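Local coordinates for protein multicopper oxidase (Pseudomonas thermotolerans, PDB 6VOW) that probably oxidises phenolic, laccase-type substrates at a mononuclear copper and passes the electrons to a copper cluster where dioxygen is reduced to water, at residues H96-V110 against A429-V441. Numbering follows the deposited sequence.
Sequences HGIRLPLEMDGVPYV and ADNPGVWMFHCHV. With CU (copper (II) ion), chain D; C2O (Cu-O-Cu linkage), chain B.
The trinuclear copper cluster of a multicopper oxidase is completed here across two cupredoxin domains, with His-96 and His-440 converging on one copper of the Cu-O-Cu unit. His-96 ND1 and His-440 NE2 each bind CU2 at 2.1 Å, and His-136 is the third histidine on that metal. The two rings approach from opposite directions as an offset edge-to-face pair, planes 65° apart, with the His-96 edge toward the His-440 face; on the side of the ring turned away from the copper, His-96 NE2 is hydrogen-bonded to Asp-413, which probably fixes the ring's rotation. His-438 reaches the other copper of the linkage. Between His-438 and His-440, Cys-439 SG binds the mononuclear copper at 2.2 Å, giving the His-Cys-His bridge that in this family carries electrons from the type 1 copper to the cluster.

Earlier on strand 433-439, residues 100-105 of the loop lie against Trp-435. Leu-102 CD1 sits over one face of the indole, a CH-pi contact 3.9 Å from the centroid of the six-membered ring; CG lies anti to the backbone N (chi1 -174°), which brings CD1 over the ring face, toward its rim. Asp-105 OD2 meets the indole edge at CE3, accepts from a water that also bridges Val-434 O and Met-436 N, and is hydrogen-bonded to the cluster ligand His-393, a second-shell link. Val-107 CG2 packs on Met-436 CG at 4.0 Å.

Just before the strand, Asn-431 ND2 donates to Leu-100 O over 2.8 Å, nearly straight at 172°, the acceptor lying in the amide plane but the donor standing above the carbonyl plane. Asn-431 OD1 accepts from a water held also by Leu-102 N and Pro-432 O. A leucine in place of Asn-431 would probably leave Leu-100 O without this donor and the water without one acceptor.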
# COMPACT_ATOMS: atom_id res chain seq x y z
N HIS A 96 -4.28 -2.97 -4.74
CA HIS A 96 -3.36 -1.80 -4.69
C HIS A 96 -2.03 -2.21 -5.26
O HIS A 96 -1.32 -3.01 -4.66
CB HIS A 96 -3.18 -1.26 -3.23
CG HIS A 96 -2.28 -0.04 -3.16
ND1 HIS A 96 -2.69 1.19 -2.70
CD2 HIS A 96 -0.99 0.13 -3.53
CE1 HIS A 96 -1.69 2.04 -2.73
NE2 HIS A 96 -0.65 1.43 -3.26
N GLY A 97 -1.70 -1.64 -6.41
CA GLY A 97 -0.41 -1.75 -7.03
C GLY A 97 -0.41 -2.68 -8.28
O GLY A 97 0.53 -2.67 -9.09
N ILE A 98 -1.45 -3.47 -8.42
CA ILE A 98 -1.53 -4.42 -9.51
C ILE A 98 -1.94 -3.69 -10.75
O ILE A 98 -2.92 -3.01 -10.76
CB ILE A 98 -2.55 -5.57 -9.26
CG1 ILE A 98 -2.22 -6.35 -7.96
CG2 ILE A 98 -2.59 -6.51 -10.49
CD1 ILE A 98 -0.85 -6.86 -7.97
N ARG A 99 -1.17 -3.85 -11.81
CA ARG A 99 -1.58 -3.41 -13.14
C ARG A 99 -2.50 -4.50 -13.72
O ARG A 99 -2.09 -5.48 -14.23
CB ARG A 99 -0.35 -3.20 -14.00
CG ARG A 99 0.69 -2.37 -13.29
CD ARG A 99 1.89 -2.14 -14.17
NE ARG A 99 2.68 -3.37 -14.25
CZ ARG A 99 3.21 -3.88 -15.35
NH1 ARG A 99 3.05 -3.29 -16.54
NH2 ARG A 99 3.91 -5.00 -15.26
N LEU A 100 -3.78 -4.29 -13.58
CA LEU A 100 -4.77 -5.19 -14.09
C LEU A 100 -5.70 -4.38 -14.97
O LEU A 100 -5.56 -3.19 -15.06
CB LEU A 100 -5.53 -5.79 -12.94
CG LEU A 100 -5.79 -4.86 -11.73
CD1 LEU A 100 -6.64 -3.59 -12.00
CD2 LEU A 100 -6.51 -5.71 -10.72
N PRO A 101 -6.63 -5.03 -15.68
CA PRO A 101 -7.58 -4.28 -16.50
C PRO A 101 -8.53 -3.51 -15.66
O PRO A 101 -8.91 -3.97 -14.54
CB PRO A 101 -8.37 -5.35 -17.18
CG PRO A 101 -7.37 -6.39 -17.36
CD PRO A 101 -6.65 -6.44 -16.04
N LEU A 102 -9.03 -2.43 -16.23
CA LEU A 102 -9.91 -1.51 -15.49
C LEU A 102 -11.08 -2.22 -14.84
O LEU A 102 -11.47 -1.91 -13.70
CB LEU A 102 -10.51 -0.52 -16.42
CG LEU A 102 -11.34 0.59 -15.69
CD1 LEU A 102 -10.50 1.49 -14.81
CD2 LEU A 102 -11.99 1.42 -16.76
N GLU A 103 -11.66 -3.18 -15.55
CA GLU A 103 -12.80 -3.96 -15.01
C GLU A 103 -12.53 -4.59 -13.66
O GLU A 103 -13.49 -4.91 -12.93
CB GLU A 103 -13.17 -5.07 -15.99
CG GLU A 103 -13.57 -4.54 -17.36
CD GLU A 103 -12.42 -4.47 -18.38
OE1 GLU A 103 -11.34 -3.84 -18.12
OE2 GLU A 103 -12.61 -5.00 -19.49
N MET A 104 -11.25 -4.80 -13.32
CA MET A 104 -10.92 -5.42 -12.09
C MET A 104 -10.35 -4.38 -11.16
O MET A 104 -9.84 -4.74 -10.19
CB MET A 104 -9.93 -6.58 -12.36
CG MET A 104 -10.48 -7.65 -13.37
SD MET A 104 -11.69 -8.59 -12.45
CE MET A 104 -12.62 -9.52 -13.63
N ASP A 105 -10.48 -3.08 -11.39
CA ASP A 105 -9.77 -2.16 -10.47
C ASP A 105 -10.53 -1.94 -9.17
O ASP A 105 -9.96 -1.48 -8.22
CB ASP A 105 -9.44 -0.85 -11.14
CG ASP A 105 -8.38 -0.00 -10.38
OD1 ASP A 105 -7.42 -0.53 -9.77
OD2 ASP A 105 -8.50 1.25 -10.43
N GLY A 106 -11.79 -2.35 -9.08
CA GLY A 106 -12.50 -2.28 -7.82
C GLY A 106 -12.93 -0.87 -7.44
O GLY A 106 -13.30 -0.61 -6.31
N VAL A 107 -12.94 0.02 -8.40
CA VAL A 107 -13.44 1.34 -8.12
C VAL A 107 -14.95 1.47 -8.45
O VAL A 107 -15.38 1.22 -9.59
CB VAL A 107 -12.63 2.36 -8.93
CG1 VAL A 107 -13.32 3.70 -8.82
CG2 VAL A 107 -11.20 2.40 -8.40
N PRO A 108 -15.78 1.88 -7.48
CA PRO A 108 -17.19 1.85 -7.77
C PRO A 108 -17.46 2.83 -8.85
O PRO A 108 -16.94 3.94 -8.79
CB PRO A 108 -17.85 2.25 -6.44
CG PRO A 108 -16.85 1.81 -5.39
CD PRO A 108 -15.53 2.10 -6.04
N TYR A 109 -18.22 2.37 -9.85
CA TYR A 109 -18.76 3.15 -10.97
C TYR A 109 -17.76 3.50 -12.06
O TYR A 109 -18.11 4.15 -13.05
CB TYR A 109 -19.55 4.37 -10.47
CG TYR A 109 -20.63 3.97 -9.47
CD1 TYR A 109 -21.85 3.40 -9.91
CD2 TYR A 109 -20.45 4.19 -8.10
CE1 TYR A 109 -22.84 3.04 -8.99
CE2 TYR A 109 -21.41 3.85 -7.19
CZ TYR A 109 -22.59 3.28 -7.63
OH TYR A 109 -23.49 2.98 -6.71
N VAL A 110 -16.54 3.02 -11.90
CA VAL A 110 -15.51 3.12 -12.93
C VAL A 110 -15.14 1.71 -13.34
O VAL A 110 -15.14 1.43 -14.53
CB VAL A 110 -14.30 3.90 -12.36
CG1 VAL A 110 -13.02 3.70 -13.16
CG2 VAL A 110 -14.67 5.39 -12.24
N ALA A 429 1.56 5.29 -20.35
CA ALA A 429 0.11 5.20 -20.20
C ALA A 429 -0.30 3.91 -20.89
O ALA A 429 -0.86 3.89 -21.96
CB ALA A 429 -0.56 6.43 -20.75
N ASP A 430 -0.03 2.86 -20.14
CA ASP A 430 0.09 1.46 -20.53
C ASP A 430 -1.24 0.75 -20.65
O ASP A 430 -1.37 -0.18 -21.38
CB ASP A 430 0.80 0.76 -19.34
CG ASP A 430 1.91 -0.14 -19.75
OD1 ASP A 430 1.88 -0.71 -20.89
OD2 ASP A 430 2.83 -0.29 -18.89
N ASN A 431 -2.19 1.17 -19.83
CA ASN A 431 -3.32 0.35 -19.41
C ASN A 431 -4.52 1.30 -19.61
O ASN A 431 -4.59 2.39 -18.97
CB ASN A 431 -2.99 -0.07 -17.95
CG ASN A 431 -3.96 -1.00 -17.36
OD1 ASN A 431 -4.90 -1.41 -17.99
ND2 ASN A 431 -3.73 -1.37 -16.13
N PRO A 432 -5.41 1.00 -20.58
CA PRO A 432 -6.51 1.89 -20.87
C PRO A 432 -7.61 1.80 -19.80
O PRO A 432 -7.84 0.74 -19.19
CB PRO A 432 -6.99 1.41 -22.26
CG PRO A 432 -6.74 -0.06 -22.21
CD PRO A 432 -5.43 -0.17 -21.49
N GLY A 433 -8.22 2.96 -19.56
CA GLY A 433 -9.25 3.10 -18.58
C GLY A 433 -9.26 4.47 -17.98
O GLY A 433 -8.77 5.40 -18.58
N VAL A 434 -9.86 4.55 -16.80
CA VAL A 434 -9.98 5.76 -16.04
C VAL A 434 -9.45 5.42 -14.70
O VAL A 434 -10.06 4.71 -13.97
CB VAL A 434 -11.45 6.26 -15.96
CG1 VAL A 434 -11.47 7.58 -15.16
CG2 VAL A 434 -12.04 6.48 -17.35
N TRP A 435 -8.29 5.93 -14.38
CA TRP A 435 -7.60 5.52 -13.15
C TRP A 435 -7.57 6.63 -12.11
O TRP A 435 -7.12 7.74 -12.38
CB TRP A 435 -6.16 5.19 -13.48
CG TRP A 435 -6.13 4.33 -14.58
CD1 TRP A 435 -5.98 4.67 -15.88
CD2 TRP A 435 -6.44 2.96 -14.55
NE1 TRP A 435 -6.13 3.57 -16.67
CE2 TRP A 435 -6.40 2.50 -15.88
CE3 TRP A 435 -6.69 2.06 -13.54
CZ2 TRP A 435 -6.56 1.15 -16.20
CZ3 TRP A 435 -6.89 0.70 -13.90
CH2 TRP A 435 -6.81 0.28 -15.21
N MET A 436 -8.00 6.27 -10.92
CA MET A 436 -7.89 7.16 -9.77
C MET A 436 -6.45 7.50 -9.43
O MET A 436 -5.52 6.67 -9.48
CB MET A 436 -8.56 6.58 -8.51
CG MET A 436 -10.02 6.17 -8.64
SD MET A 436 -11.09 7.49 -9.32
CE MET A 436 -10.82 7.37 -11.10
N PHE A 437 -6.33 8.74 -8.99
CA PHE A 437 -5.09 9.37 -8.69
C PHE A 437 -5.32 10.20 -7.46
O PHE A 437 -6.08 11.13 -7.49
CB PHE A 437 -4.73 10.24 -9.83
CG PHE A 437 -3.45 10.94 -9.69
CD1 PHE A 437 -2.32 10.30 -9.26
CD2 PHE A 437 -3.36 12.27 -10.10
CE1 PHE A 437 -1.12 10.97 -9.18
CE2 PHE A 437 -2.15 12.95 -10.05
CZ PHE A 437 -1.02 12.29 -9.59
N HIS A 438 -4.76 9.75 -6.37
CA HIS A 438 -5.17 10.30 -5.11
C HIS A 438 -4.14 10.15 -3.97
O HIS A 438 -3.19 9.32 -3.99
CB HIS A 438 -6.55 9.76 -4.74
CG HIS A 438 -6.50 8.34 -4.29
ND1 HIS A 438 -6.11 8.00 -3.02
CD2 HIS A 438 -6.65 7.18 -4.95
CE1 HIS A 438 -6.09 6.70 -2.89
NE2 HIS A 438 -6.42 6.18 -4.05
N CYS A 439 -4.32 11.00 -2.95
CA CYS A 439 -3.52 10.89 -1.77
C CYS A 439 -4.07 9.67 -1.07
O CYS A 439 -5.31 9.45 -1.03
CB CYS A 439 -3.63 12.10 -0.85
SG CYS A 439 -2.91 11.72 0.77
N HIS A 440 -3.17 8.85 -0.54
CA HIS A 440 -3.60 7.60 0.14
C HIS A 440 -3.80 7.72 1.69
O HIS A 440 -3.91 6.71 2.45
CB HIS A 440 -2.69 6.46 -0.29
CG HIS A 440 -3.43 5.16 -0.44
ND1 HIS A 440 -3.93 4.48 0.64
CD2 HIS A 440 -3.84 4.48 -1.55
CE1 HIS A 440 -4.61 3.42 0.21
NE2 HIS A 440 -4.54 3.39 -1.11
N VAL A 441 -3.87 8.98 2.16
CA VAL A 441 -4.29 9.30 3.52
C VAL A 441 -5.75 9.38 3.24
O VAL A 441 -6.20 10.23 2.40
CB VAL A 441 -3.72 10.64 4.05
CG1 VAL A 441 -4.44 11.07 5.31
CG2 VAL A 441 -2.23 10.48 4.39
CU CU D . -2.75 13.76 1.63
CU2 C2O B . -4.64 1.56 -2.05
CU3 C2O B . -7.20 4.22 -4.79
O1 C2O B . -5.80 3.00 -3.43
O HOH W 1 -7.47 -1.85 -18.55
O HOH W 2 -9.45 3.78 -11.35